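Motility protein B (Helicobacter pylori, PDB 3CYP) forms, together with MotA, the stator of the flagellar motor and probably fastens it to the cell wall through its periplasmic OmpA-like domain. Local coordinates at residues D13-D18 with A66-K71; Y22-A27 with I74-N79; Q31-R36 with S121-I126; V37-R42 with N81-S86; R42-D47 with R108-F113. All blocks are in the same frame, centred on the assembly; numbering follows the deposited sequence.

Contact 1: D13-D18 with A66-K71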
# COMPACT_ATOMS: atom_id res chain seq x y z
N ASP B 13 12.47 -5.99 -10.30
CA ASP B 13 11.82 -5.75 -8.99
C ASP B 13 12.11 -6.87 -7.99
O ASP B 13 11.46 -6.98 -6.95
CB ASP B 13 10.31 -5.54 -9.15
CG ASP B 13 9.59 -6.73 -9.74
OD1 ASP B 13 10.23 -7.75 -10.11
OD2 ASP B 13 8.36 -6.64 -9.83
N ALA B 14 13.14 -7.68 -8.28
CA ALA B 14 13.58 -8.75 -7.43
C ALA B 14 14.22 -8.26 -6.11
O ALA B 14 15.00 -7.31 -6.12
CB ALA B 14 14.57 -9.64 -8.16
N ILE B 15 13.86 -8.93 -5.01
CA ILE B 15 14.42 -8.67 -3.69
C ILE B 15 15.33 -9.84 -3.32
O ILE B 15 14.86 -10.91 -2.97
CB ILE B 15 13.29 -8.44 -2.64
CG1 ILE B 15 12.51 -7.18 -3.02
CG2 ILE B 15 13.86 -8.28 -1.23
CD1 ILE B 15 11.31 -6.96 -2.15
N ASN B 16 16.64 -9.65 -3.45
CA ASN B 16 17.57 -10.74 -3.22
C ASN B 16 17.82 -10.92 -1.73
O ASN B 16 17.20 -10.24 -0.86
CB ASN B 16 18.88 -10.55 -4.05
CG ASN B 16 19.75 -9.38 -3.59
OD1 ASN B 16 19.55 -8.77 -2.53
ND2 ASN B 16 20.76 -9.05 -4.42
N GLN B 17 18.71 -11.84 -1.39
CA GLN B 17 18.93 -12.17 0.01
C GLN B 17 19.55 -11.01 0.79
O GLN B 17 19.20 -10.80 1.95
CB GLN B 17 19.80 -13.41 0.13
CG GLN B 17 19.03 -14.68 0.03
CD GLN B 17 19.84 -15.88 0.51
OE1 GLN B 17 20.73 -16.35 -0.20
NE2 GLN B 17 19.55 -16.36 1.73
N ASP B 18 20.47 -10.29 0.18
CA ASP B 18 21.07 -9.15 0.84
C ASP B 18 19.99 -8.12 1.13
O ASP B 18 20.00 -7.49 2.20
CB ASP B 18 22.16 -8.53 -0.02
CG ASP B 18 23.47 -9.27 0.12
OD1 ASP B 18 24.37 -8.98 -0.70
OD2 ASP B 18 23.58 -10.13 1.02
N ALA B 66 8.18 -0.65 -4.65
CA ALA B 66 7.78 -0.11 -3.35
C ALA B 66 6.81 -1.05 -2.67
O ALA B 66 6.94 -1.34 -1.47
CB ALA B 66 7.20 1.26 -3.52
N TYR B 67 5.80 -1.52 -3.41
CA TYR B 67 4.81 -2.44 -2.86
C TYR B 67 5.48 -3.72 -2.29
O TYR B 67 5.19 -4.16 -1.19
CB TYR B 67 3.78 -2.77 -3.94
CG TYR B 67 2.85 -3.91 -3.57
CD1 TYR B 67 2.00 -3.80 -2.48
CD2 TYR B 67 2.86 -5.11 -4.26
CE1 TYR B 67 1.16 -4.85 -2.09
CE2 TYR B 67 2.01 -6.17 -3.90
CZ TYR B 67 1.15 -6.01 -2.82
OH TYR B 67 0.27 -7.02 -2.42
N ARG B 68 6.39 -4.30 -3.07
CA ARG B 68 7.06 -5.52 -2.67
C ARG B 68 7.89 -5.32 -1.42
O ARG B 68 7.87 -6.15 -0.54
CB ARG B 68 7.93 -6.06 -3.82
CG ARG B 68 7.04 -6.70 -4.90
CD ARG B 68 7.77 -7.18 -6.11
NE ARG B 68 9.07 -7.80 -5.85
CZ ARG B 68 9.28 -9.07 -5.53
NH1 ARG B 68 8.29 -9.94 -5.38
NH2 ARG B 68 10.52 -9.49 -5.35
N VAL B 69 8.60 -4.20 -1.34
CA VAL B 69 9.36 -3.88 -0.13
C VAL B 69 8.39 -3.76 1.03
O VAL B 69 8.62 -4.26 2.14
CB VAL B 69 10.24 -2.66 -0.30
CG1 VAL B 69 10.75 -2.16 1.07
CG2 VAL B 69 11.42 -3.03 -1.23
N MET B 70 7.29 -3.04 0.82
CA MET B 70 6.27 -2.86 1.88
C MET B 70 5.72 -4.22 2.41
O MET B 70 5.56 -4.41 3.63
CB MET B 70 5.14 -1.95 1.42
CG MET B 70 4.31 -1.50 2.57
SD MET B 70 2.78 -0.66 2.03
CE MET B 70 1.87 -2.01 1.29
N LYS B 71 5.44 -5.14 1.49
CA LYS B 71 4.94 -6.47 1.87
C LYS B 71 5.94 -7.17 2.75
O LYS B 71 5.57 -7.79 3.75
CB LYS B 71 4.70 -7.35 0.64
CG LYS B 71 3.52 -6.95 -0.16
CD LYS B 71 2.94 -8.16 -0.88
CE LYS B 71 3.79 -8.62 -1.99
NZ LYS B 71 3.10 -9.82 -2.62
O HOH W 1 12.65 -11.41 -5.41

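Contact 2: Y22-A27 with I74-N79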
# COMPACT_ATOMS: atom_id res chain seq x y z
N TYR B 22 18.49 -6.56 4.75
CA TYR B 22 18.50 -5.11 5.03
C TYR B 22 17.06 -4.68 5.36
O TYR B 22 16.83 -3.95 6.36
CB TYR B 22 19.09 -4.32 3.86
CG TYR B 22 19.27 -2.83 4.10
CD1 TYR B 22 19.30 -2.28 5.37
CD2 TYR B 22 19.46 -1.97 3.03
CE1 TYR B 22 19.47 -0.94 5.56
CE2 TYR B 22 19.61 -0.61 3.19
CZ TYR B 22 19.64 -0.10 4.48
OH TYR B 22 19.80 1.25 4.66
N ILE B 23 16.10 -5.16 4.59
CA ILE B 23 14.68 -4.85 4.93
C ILE B 23 14.32 -5.31 6.35
O ILE B 23 13.65 -4.63 7.10
CB ILE B 23 13.71 -5.46 3.90
CG1 ILE B 23 13.90 -4.83 2.54
CG2 ILE B 23 12.24 -5.28 4.36
CD1 ILE B 23 13.24 -5.57 1.43
N GLU B 24 14.86 -6.46 6.76
CA GLU B 24 14.61 -6.98 8.10
C GLU B 24 15.14 -6.01 9.16
O GLU B 24 14.53 -5.86 10.23
CB GLU B 24 15.33 -8.33 8.21
CG GLU B 24 15.18 -9.10 9.48
CD GLU B 24 15.99 -10.40 9.37
OE1 GLU B 24 15.81 -11.08 8.34
OE2 GLU B 24 16.81 -10.68 10.27
N ARG B 25 16.31 -5.41 8.92
CA ARG B 25 16.87 -4.45 9.90
C ARG B 25 15.96 -3.23 10.04
O ARG B 25 15.75 -2.69 11.14
CB ARG B 25 18.24 -3.95 9.51
CG ARG B 25 19.33 -4.96 9.52
CD ARG B 25 20.70 -4.29 9.27
NE ARG B 25 21.28 -3.62 10.44
CZ ARG B 25 22.54 -3.13 10.48
NH1 ARG B 25 23.32 -3.19 9.42
NH2 ARG B 25 23.02 -2.57 11.57
N ILE B 26 15.46 -2.79 8.90
CA ILE B 26 14.55 -1.61 8.90
C ILE B 26 13.21 -1.95 9.58
O ILE B 26 12.64 -1.15 10.33
CB ILE B 26 14.36 -1.08 7.45
CG1 ILE B 26 15.69 -0.51 6.91
CG2 ILE B 26 13.21 -0.06 7.37
CD1 ILE B 26 16.13 0.79 7.64
N ALA B 27 12.68 -3.16 9.37
CA ALA B 27 11.46 -3.62 10.08
C ALA B 27 11.70 -3.60 11.57
O ALA B 27 10.85 -3.16 12.34
CB ALA B 27 11.03 -5.04 9.59
N ILE B 74 5.91 -5.88 6.28
CA ILE B 74 4.75 -6.42 6.98
C ILE B 74 4.97 -7.88 7.38
O ILE B 74 4.64 -8.29 8.48
CB ILE B 74 3.47 -6.24 6.13
CG1 ILE B 74 3.14 -4.75 6.06
CG2 ILE B 74 2.28 -7.07 6.70
CD1 ILE B 74 2.12 -4.38 4.93
N GLN B 75 5.57 -8.65 6.49
CA GLN B 75 6.00 -10.00 6.87
C GLN B 75 6.88 -10.05 8.12
O GLN B 75 6.82 -10.99 8.89
CB GLN B 75 6.76 -10.68 5.72
CG GLN B 75 5.88 -11.03 4.55
CD GLN B 75 6.65 -11.76 3.47
OE1 GLN B 75 7.45 -11.17 2.76
NE2 GLN B 75 6.45 -13.10 3.39
N TYR B 76 7.76 -9.06 8.26
CA TYR B 76 8.65 -8.96 9.40
C TYR B 76 8.00 -8.29 10.64
O TYR B 76 8.69 -8.05 11.65
CB TYR B 76 9.91 -8.24 8.99
CG TYR B 76 10.92 -9.04 8.15
CD1 TYR B 76 11.40 -8.57 6.93
CD2 TYR B 76 11.43 -10.24 8.63
CE1 TYR B 76 12.39 -9.30 6.19
CE2 TYR B 76 12.39 -10.94 7.93
CZ TYR B 76 12.87 -10.47 6.73
OH TYR B 76 13.85 -11.21 6.07
N GLY B 77 6.70 -8.00 10.55
CA GLY B 77 5.95 -7.61 11.70
C GLY B 77 5.60 -6.14 11.81
O GLY B 77 5.02 -5.74 12.80
N VAL B 78 5.90 -5.35 10.78
CA VAL B 78 5.50 -3.93 10.83
C VAL B 78 3.99 -3.87 10.68
O VAL B 78 3.40 -4.53 9.84
CB VAL B 78 6.22 -3.07 9.80
CG1 VAL B 78 5.67 -1.58 9.87
CG2 VAL B 78 7.69 -3.12 10.03
N ASN B 79 3.39 -3.03 11.52
CA ASN B 79 1.94 -2.85 11.50
C ASN B 79 1.53 -2.15 10.17
O ASN B 79 2.06 -1.09 9.86
CB ASN B 79 1.56 -1.99 12.69
CG ASN B 79 1.58 -2.75 14.03
OD1 ASN B 79 1.46 -3.99 14.08
ND2 ASN B 79 1.77 -2.01 15.12

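Contact 3: Q31-R36 with S121-I126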
# COMPACT_ATOMS: atom_id res chain seq x y z
N GLN B 31 9.52 -1.15 14.31
CA GLN B 31 8.72 -1.61 15.42
C GLN B 31 9.10 -0.96 16.75
O GLN B 31 8.33 -1.06 17.71
CB GLN B 31 8.80 -3.13 15.48
CG GLN B 31 8.21 -3.75 14.26
CD GLN B 31 8.34 -5.24 14.25
OE1 GLN B 31 7.62 -5.93 14.99
NE2 GLN B 31 9.17 -5.75 13.35
N LYS B 32 10.27 -0.33 16.81
CA LYS B 32 10.72 0.38 18.02
C LYS B 32 10.21 1.82 18.09
O LYS B 32 10.28 2.45 19.15
CB LYS B 32 12.25 0.40 18.08
CG LYS B 32 12.89 -0.98 18.24
CD LYS B 32 14.38 -0.88 18.31
CE LYS B 32 15.02 -2.28 18.26
NZ LYS B 32 14.94 -2.93 19.57
N LEU B 33 9.73 2.32 16.97
CA LEU B 33 9.34 3.75 16.87
C LEU B 33 8.04 4.05 17.60
O LEU B 33 7.19 3.18 17.79
CB LEU B 33 9.15 4.17 15.40
CG LEU B 33 10.34 3.95 14.49
CD1 LEU B 33 10.06 4.45 13.08
CD2 LEU B 33 11.64 4.56 15.04
N PRO B 34 7.86 5.34 17.96
CA PRO B 34 6.57 5.79 18.46
C PRO B 34 5.46 5.44 17.50
O PRO B 34 5.65 5.56 16.28
CB PRO B 34 6.77 7.31 18.58
CG PRO B 34 8.18 7.50 18.78
CD PRO B 34 8.83 6.44 17.89
N LYS B 35 4.31 5.05 18.04
CA LYS B 35 3.16 4.67 17.25
C LYS B 35 2.68 5.75 16.30
O LYS B 35 2.12 5.43 15.26
CB LYS B 35 1.99 4.29 18.15
CG LYS B 35 2.19 3.04 18.94
CD LYS B 35 0.98 2.75 19.85
CE LYS B 35 0.66 3.89 20.85
NZ LYS B 35 1.55 3.90 22.04
N ARG B 36 2.94 7.01 16.64
CA ARG B 36 2.47 8.10 15.79
C ARG B 36 3.35 8.33 14.57
O ARG B 36 3.01 9.15 13.71
CB ARG B 36 2.29 9.41 16.60
CG ARG B 36 1.04 9.38 17.42
CD ARG B 36 0.97 10.55 18.43
NE ARG B 36 1.02 11.86 17.81
CZ ARG B 36 2.05 12.70 17.89
NH1 ARG B 36 3.18 12.35 18.52
NH2 ARG B 36 1.96 13.90 17.32
N SER B 121 13.51 12.96 17.49
CA SER B 121 14.70 12.66 18.28
C SER B 121 14.79 11.17 18.61
O SER B 121 15.87 10.58 18.57
CB SER B 121 14.68 13.46 19.59
OG SER B 121 15.89 13.29 20.31
N LYS B 122 13.65 10.59 18.96
CA LYS B 122 13.55 9.17 19.28
C LYS B 122 13.92 8.32 18.07
O LYS B 122 14.61 7.30 18.20
CB LYS B 122 12.17 8.82 19.79
CG LYS B 122 11.77 9.49 21.12
CD LYS B 122 10.39 9.09 21.55
CE LYS B 122 10.08 9.54 22.96
NZ LYS B 122 8.76 8.99 23.44
N ILE B 123 13.47 8.74 16.89
CA ILE B 123 13.80 8.01 15.67
C ILE B 123 15.31 8.04 15.46
O ILE B 123 15.93 7.02 15.18
CB ILE B 123 13.10 8.58 14.41
CG1 ILE B 123 11.56 8.62 14.61
CG2 ILE B 123 13.51 7.74 13.17
CD1 ILE B 123 10.83 9.34 13.43
N HIS B 124 15.90 9.23 15.57
CA HIS B 124 17.33 9.40 15.32
C HIS B 124 18.14 8.46 16.24
O HIS B 124 19.10 7.79 15.78
CB HIS B 124 17.74 10.86 15.58
CG HIS B 124 19.15 11.16 15.20
ND1 HIS B 124 19.83 12.25 15.69
CD2 HIS B 124 20.01 10.51 14.39
CE1 HIS B 124 21.06 12.25 15.20
NE2 HIS B 124 21.19 11.22 14.39
N SER B 125 17.71 8.36 17.50
CA SER B 125 18.43 7.56 18.51
C SER B 125 18.35 6.11 18.12
O SER B 125 19.34 5.39 18.19
CB SER B 125 17.89 7.72 19.92
OG SER B 125 18.21 9.00 20.41
N ILE B 126 17.15 5.70 17.70
CA ILE B 126 16.88 4.31 17.34
C ILE B 126 17.68 3.93 16.10
O ILE B 126 18.27 2.83 16.04
CB ILE B 126 15.33 4.08 17.19
CG1 ILE B 126 14.68 3.96 18.56
CG2 ILE B 126 15.00 2.78 16.36
CD1 ILE B 126 13.12 4.11 18.61

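Contact 4: V37-R42 with N81-S86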
# COMPACT_ATOMS: atom_id res chain seq x y z
N VAL B 37 4.49 7.64 14.51
CA VAL B 37 5.40 7.78 13.38
C VAL B 37 4.92 6.76 12.32
O VAL B 37 4.75 5.55 12.59
CB VAL B 37 6.90 7.48 13.76
CG1 VAL B 37 7.79 7.45 12.49
CG2 VAL B 37 7.42 8.49 14.83
N HIS B 38 4.73 7.24 11.10
CA HIS B 38 4.39 6.37 9.98
C HIS B 38 5.53 6.37 8.96
O HIS B 38 6.46 7.20 9.01
CB HIS B 38 3.08 6.80 9.36
CG HIS B 38 1.87 6.49 10.19
ND1 HIS B 38 0.67 6.13 9.63
CD2 HIS B 38 1.68 6.51 11.53
CE1 HIS B 38 -0.21 5.88 10.60
NE2 HIS B 38 0.37 6.12 11.76
N ILE B 39 5.48 5.37 8.10
CA ILE B 39 6.54 5.06 7.14
C ILE B 39 5.93 5.01 5.74
O ILE B 39 4.93 4.31 5.54
CB ILE B 39 7.12 3.67 7.47
CG1 ILE B 39 7.73 3.70 8.88
CG2 ILE B 39 8.08 3.18 6.34
CD1 ILE B 39 8.94 4.45 8.97
N ASN B 40 6.55 5.69 4.78
CA ASN B 40 6.13 5.69 3.35
C ASN B 40 7.28 5.08 2.59
O ASN B 40 8.41 5.56 2.66
CB ASN B 40 5.82 7.13 2.87
CG ASN B 40 5.42 7.23 1.44
OD1 ASN B 40 6.05 7.97 0.66
ND2 ASN B 40 4.40 6.54 1.09
N VAL B 41 6.98 3.98 1.88
CA VAL B 41 7.95 3.21 1.13
C VAL B 41 7.83 3.71 -0.30
O VAL B 41 6.77 3.54 -0.98
CB VAL B 41 7.60 1.72 1.20
CG1 VAL B 41 8.61 0.92 0.38
CG2 VAL B 41 7.50 1.27 2.66
N ARG B 42 8.88 4.41 -0.75
CA ARG B 42 8.87 5.12 -2.03
C ARG B 42 9.72 4.39 -3.06
O ARG B 42 10.90 4.18 -2.84
CB ARG B 42 9.46 6.52 -1.87
CG ARG B 42 8.67 7.32 -0.94
CD ARG B 42 9.08 8.77 -0.97
NE ARG B 42 8.22 9.49 -0.06
CZ ARG B 42 8.28 10.79 0.16
NH1 ARG B 42 9.20 11.53 -0.45
NH2 ARG B 42 7.43 11.32 1.03
N ASN B 81 -1.02 -0.47 9.59
CA ASN B 81 -1.46 0.89 9.92
C ASN B 81 -0.36 1.96 9.84
O ASN B 81 -0.69 3.14 9.58
CB ASN B 81 -2.13 0.95 11.30
CG ASN B 81 -2.84 2.26 11.53
OD1 ASN B 81 -3.71 2.61 10.76
ND2 ASN B 81 -2.46 2.98 12.58
N GLN B 82 0.91 1.60 10.04
CA GLN B 82 1.98 2.55 10.00
C GLN B 82 2.62 2.65 8.60
O GLN B 82 3.55 3.44 8.41
CB GLN B 82 3.05 2.18 11.00
CG GLN B 82 2.76 2.64 12.43
CD GLN B 82 3.79 2.07 13.36
OE1 GLN B 82 3.85 0.85 13.55
NE2 GLN B 82 4.66 2.93 13.86
N LEU B 83 2.10 1.91 7.63
CA LEU B 83 2.72 1.82 6.31
C LEU B 83 1.88 2.34 5.15
O LEU B 83 0.64 2.27 5.17
CB LEU B 83 3.10 0.37 6.00
CG LEU B 83 4.34 -0.13 6.69
CD1 LEU B 83 4.35 -1.67 6.59
CD2 LEU B 83 5.62 0.48 6.07
N SER B 84 2.57 2.85 4.14
CA SER B 84 2.00 3.15 2.83
C SER B 84 3.13 3.00 1.82
O SER B 84 4.30 2.93 2.20
CB SER B 84 1.46 4.56 2.82
OG SER B 84 2.45 5.52 3.00
N PHE B 85 2.76 2.95 0.55
CA PHE B 85 3.76 2.95 -0.54
C PHE B 85 3.40 3.96 -1.61
O PHE B 85 2.20 4.28 -1.82
CB PHE B 85 3.97 1.56 -1.13
CG PHE B 85 2.87 1.10 -2.08
CD1 PHE B 85 1.68 0.55 -1.57
CD2 PHE B 85 3.01 1.24 -3.46
CE1 PHE B 85 0.68 0.10 -2.43
CE2 PHE B 85 1.99 0.80 -4.32
CZ PHE B 85 0.83 0.24 -3.79
N SER B 86 4.43 4.46 -2.28
CA SER B 86 4.24 5.49 -3.27
C SER B 86 5.17 5.25 -4.42
O SER B 86 6.32 4.91 -4.23
CB SER B 86 4.44 6.87 -2.69
OG SER B 86 3.52 7.15 -1.65
O HOH W 2 2.57 5.78 5.78
O HOH W 3 4.74 9.97 -0.92

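Contact 5: R42-D47 with R108-F113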
# COMPACT_ATOMS: atom_id res chain seq x y z
N ARG B 42 8.88 4.41 -0.75
CA ARG B 42 8.87 5.12 -2.03
C ARG B 42 9.72 4.39 -3.06
O ARG B 42 10.90 4.18 -2.84
CB ARG B 42 9.46 6.52 -1.87
CG ARG B 42 8.67 7.32 -0.94
CD ARG B 42 9.08 8.77 -0.97
NE ARG B 42 8.22 9.49 -0.06
CZ ARG B 42 8.28 10.79 0.16
NH1 ARG B 42 9.20 11.53 -0.45
NH2 ARG B 42 7.43 11.32 1.03
N GLY B 43 9.13 4.15 -4.23
CA GLY B 43 9.83 3.46 -5.32
C GLY B 43 10.20 4.38 -6.47
O GLY B 43 9.48 5.33 -6.79
N PHE B 44 11.36 4.09 -7.08
CA PHE B 44 11.92 4.90 -8.15
C PHE B 44 12.57 4.00 -9.20
O PHE B 44 12.87 2.82 -8.95
CB PHE B 44 12.97 5.85 -7.66
CG PHE B 44 12.57 6.70 -6.47
CD1 PHE B 44 12.16 8.02 -6.66
CD2 PHE B 44 12.64 6.20 -5.17
CE1 PHE B 44 11.81 8.82 -5.59
CE2 PHE B 44 12.34 7.02 -4.08
CZ PHE B 44 11.91 8.33 -4.30
N THR B 45 12.72 4.61 -10.38
CA THR B 45 13.49 4.06 -11.50
C THR B 45 14.44 5.09 -12.10
O THR B 45 14.37 6.28 -11.84
CB THR B 45 12.53 3.64 -12.65
OG1 THR B 45 12.00 4.83 -13.26
CG2 THR B 45 11.38 2.75 -12.13
N ASP B 46 15.34 4.59 -12.95
CA ASP B 46 16.05 5.43 -13.89
C ASP B 46 15.11 5.79 -15.05
O ASP B 46 13.90 5.47 -15.02
CB ASP B 46 17.33 4.72 -14.38
CG ASP B 46 17.08 3.42 -15.11
OD1 ASP B 46 16.07 3.30 -15.82
OD2 ASP B 46 17.93 2.52 -15.03
N ASP B 47 15.67 6.40 -16.10
CA ASP B 47 14.85 6.87 -17.19
C ASP B 47 15.16 6.09 -18.44
O ASP B 47 14.93 6.57 -19.55
CB ASP B 47 15.07 8.37 -17.39
CG ASP B 47 16.44 8.70 -17.95
OD1 ASP B 47 17.29 7.77 -18.06
OD2 ASP B 47 16.68 9.89 -18.27
N ARG B 108 15.66 2.19 -7.11
CA ARG B 108 15.73 2.01 -5.66
C ARG B 108 14.40 2.27 -4.98
O ARG B 108 13.49 2.83 -5.56
CB ARG B 108 16.84 2.89 -5.04
CG ARG B 108 16.49 4.32 -4.61
CD ARG B 108 16.61 5.31 -5.68
NE ARG B 108 16.22 6.67 -5.29
CZ ARG B 108 15.81 7.56 -6.17
NH1 ARG B 108 15.78 7.26 -7.45
NH2 ARG B 108 15.39 8.75 -5.79
N VAL B 109 14.34 1.84 -3.73
CA VAL B 109 13.21 2.15 -2.84
C VAL B 109 13.83 2.87 -1.65
O VAL B 109 14.89 2.46 -1.16
CB VAL B 109 12.45 0.90 -2.43
CG1 VAL B 109 11.57 1.20 -1.20
CG2 VAL B 109 11.63 0.39 -3.57
N GLU B 110 13.18 3.98 -1.25
CA GLU B 110 13.61 4.81 -0.10
C GLU B 110 12.54 4.75 0.98
O GLU B 110 11.34 4.70 0.66
CB GLU B 110 13.84 6.28 -0.51
CG GLU B 110 14.91 6.43 -1.59
CD GLU B 110 15.13 7.84 -2.04
OE1 GLU B 110 16.02 8.05 -2.89
OE2 GLU B 110 14.39 8.76 -1.58
N ILE B 111 12.99 4.81 2.23
CA ILE B 111 12.10 4.81 3.40
C ILE B 111 11.98 6.25 3.91
O ILE B 111 13.00 6.87 4.20
CB ILE B 111 12.65 3.94 4.53
CG1 ILE B 111 12.66 2.45 4.11
CG2 ILE B 111 11.84 4.17 5.82
CD1 ILE B 111 11.26 1.82 3.89
N PHE B 112 10.75 6.77 3.94
CA PHE B 112 10.44 8.07 4.50
C PHE B 112 9.69 7.94 5.80
O PHE B 112 8.72 7.17 5.91
CB PHE B 112 9.70 8.92 3.48
CG PHE B 112 10.62 9.68 2.58
CD1 PHE B 112 11.43 9.00 1.67
CD2 PHE B 112 10.75 11.07 2.66
CE1 PHE B 112 12.30 9.72 0.81
CE2 PHE B 112 11.64 11.77 1.81
CZ PHE B 112 12.40 11.10 0.92
N PHE B 113 10.12 8.70 6.80
CA PHE B 113 9.45 8.73 8.10
C PHE B 113 8.54 9.96 8.15
O PHE B 113 8.94 11.05 7.74
CB PHE B 113 10.49 8.89 9.20
CG PHE B 113 11.49 7.76 9.23
CD1 PHE B 113 11.27 6.68 10.01
CD2 PHE B 113 12.60 7.81 8.41
CE1 PHE B 113 12.20 5.61 10.01
CE2 PHE B 113 13.53 6.75 8.37
CZ PHE B 113 13.33 5.68 9.18
O HOH W 4 14.34 8.33 -9.71

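Contact 1: D13-D18 with A66-K71
R68 reaches from helix 58-75 across to the loop of D13 and I15, its side chain meeting I15 at its root and D13 further out. CB starts against the end of I15, with I15 CD1 3.9 Å from R68 CB. Further out, R68 CD passes 3.8 Å from D13 OD2; the two side chains cross at about a right angle. A bend at chi3 (39°) turns NE toward the loop backbone, and R68 NE donates to D13 O over 2.8 Å, meeting that oxygen 34° out of its carbonyl plane. At the tip R68 NH2 adds a weak bond to D13 O at 3.1 Å, so one carbonyl oxygen is held by two nitrogens. This loop leads into helix 17-30, one of the helices packed on the sheet in the OmpA-like alpha/beta fold, and N16 is the N-cap, its OD1 bonded to M19 N. The guanidinium does not bond I15 N directly, since both are donors; instead water 1 lies in the guanidinium plane, 2.8 Å from I15 N, accepting from it and, weakly, from R68 NH2. No N-H points at D13 OD2, 4.2 Å from R68 NE and well out of the guanidinium plane, so beyond its contact with CD it probably acts through charge. Next to R68 on the helix, the buried V69 meets I15: I15 CD1 packs 4.0 Å from V69 CG2, and I23 touches both.

Contact 2: Y22-A27 with I74-N79
E24 sends CG anti to its backbone N (chi1 -178°), while Y76 holds CG anti to its carbonyl carbon (chi1 -76°), and the two side chains cross at about a right angle. Y76 comes just where helix 58-75 ends in a Schellman motif: G77, the C-prime residue with positive phi, gives its N to I74 O, and V78 N bonds L73 O. The turn leaves Y76 and V78 both facing helix 17-30 of the OmpA-like domain. E24 CB stands over one face of the phenol ring, 3.8 Å from the Y76 ring centroid and 20° off the normal, a CH-pi contact. The glutamate chain then crosses the ring, CG passing near CE2 and CZ, and E24 OE1 comes to 3.0 Å from Y76 OH. I23 CG2 approaches the same ring at its edge, 4.3 Å from Y76 CD1. One helical turn after I23, the buried A27 fits between Y76 and V78, and its small side chain lets the backbones close to a CA-CA distance of 6.0 Å between A27 and V78. Q31 NE2 bonds both A27 O and Y76 O, tying the last turn of helix 17-30 to the end of helix 58-75. Packing is tight at the alanine, where A27 CB lies 3.4 Å from Y76 CB and 3.9 Å from V78 CG2.

Contact 3: Q31-R36 with S121-I126
K32 meets the end of I126: I126 CD1 is 3.3 Å from K32 O and 3.8 Å from K32 CB. I126 holds CG1 anti to its carbonyl carbon (chi1 -78°) and then runs extended, which carries CD1 onto the K32 backbone. The lysine takes part from CB to CD, K32 CD lying 4.2 Å from I126 CG2; beyond that its end leads off from the helix. L33, next along, is buried and works through one methyl: L33 CD2 packs 3.9 Å from I126 CD1 and also 4.1 Å from I123 CG1, so this branch sits between two isoleucines on neighbouring turns of the helix. P34 turns its ring toward the same helix, and P34 CG rests 3.9 Å from K122 CD, on the aliphatic part of an extended lysine. R36 lies beyond this apolar patch and makes a salt bridge to D116. Deeper in, L33 and I123 both touch F113 of strand 108-114, and I123 also reaches V37. The arrangement is that of an amphipathic helix: helix 117-131 turns I123 and I126 inward and S121, H124 and S125 outward, and so closes over the loop that joins helix 17-30 to strand 38-44 in this OmpA-like alpha/beta domain.

Contact 4: V37-R42 with N81-S86
N40 spends both hydrogens of ND2 on serine hydroxyls of the neighbouring strand: N40 ND2 donates to S86 OG and to S84 OG, each at 2.9 Å. The first partner lies in the amide plane, the second is tilted from it. The strands are the parallel pair of a beta-alpha-beta crossover in which helix 58-75 makes the connection. N40 CG is anti to the backbone N (chi1 179°), and S84, S86 and R42 share its face of the sheet. N40 OD1 takes R42 NE at 2.7 Å and a hydrogen from water 3, so the amide is fixed at both ends. The backbone ladder runs I39 N to Q82 O (2.7 Å), S84 N to I39 O, V41 N to S84 O and S86 N to V41 O. At its start Q82 NE2 extends the pairing, donating to V37 O over 2.9 Å, nearly along the C=O axis. There the H38 ring lies over Q82 CA, which sits 13° off the ring normal in a CH-pi contact. On the face toward helix 58-75, I39 and L83 lie side by side, pointing the same way. L83 CD2 serves both I39 and V41, 3.7 Å from I39 CG2 and 4.0 Å from V41 CG2.

Contact 5: R42-D47 with R108-F113
R42 and F112 stack flat: guanidinium and ring centres are 3.6 Å apart, the planes 7° from parallel, with R42 NH1 over the ring 3.3 Å from F112 CE2. A second cation-pi pair repeats this one along the same face, the R108 guanidinium lying on F44 with planes at 9°. R108 CG lies between backbone N and carbonyl carbon (chi1 88°) and the chain bends at chi2, folding back over F44; R108 NH1 comes 3.2 Å from F44 CB. E110 stands between the pairs. E110 OE1 receives R108 NE at 2.8 Å and R108 NH2 at 3.0 Å, both from above its carboxylate plane, while E110 CD packs 3.6 Å from F44 CE2. In the backbone, antiparallel strands 38-44 and 108-114 of the OmpA-like sheet pair R42 with E110 by two bonds, and G43 CA rests 4.0 Å from V109 CG2. Both arginines thus offer faces to rings and in-plane N-H groups to oxygens, R42 to N40 and R108 to E110. R108 NH2 also bonds N92 O and NH1 N106 O; the bridge would tend to keep E110 ionised.

In the fold
Contacts 4 and 5 share R42 and build the sheet around strand 38-44, their centres 12 Å apart. Contact 1 ties the loop leading into helix 17-30, and contact 2 that helix itself, to helix 58-75 on one face of that sheet, with centres 11 Å apart; I23 CD1 packs 3.8 Å from I15 CG2 between them. The helix layer rests on the strands where A66 CB comes 3.5 Å from G43 N and I74 CG1 3.4 Å from L83 CD1. Contact 3 closes the far end, its centre 23 Å from that of contact 1, yet Q31 NE2 probably bonds Y76 O of contact 2 at 2.9 Å. Contacts 1, 2 and 4 also touch the second subunit, where F85 meets L83 of that chain.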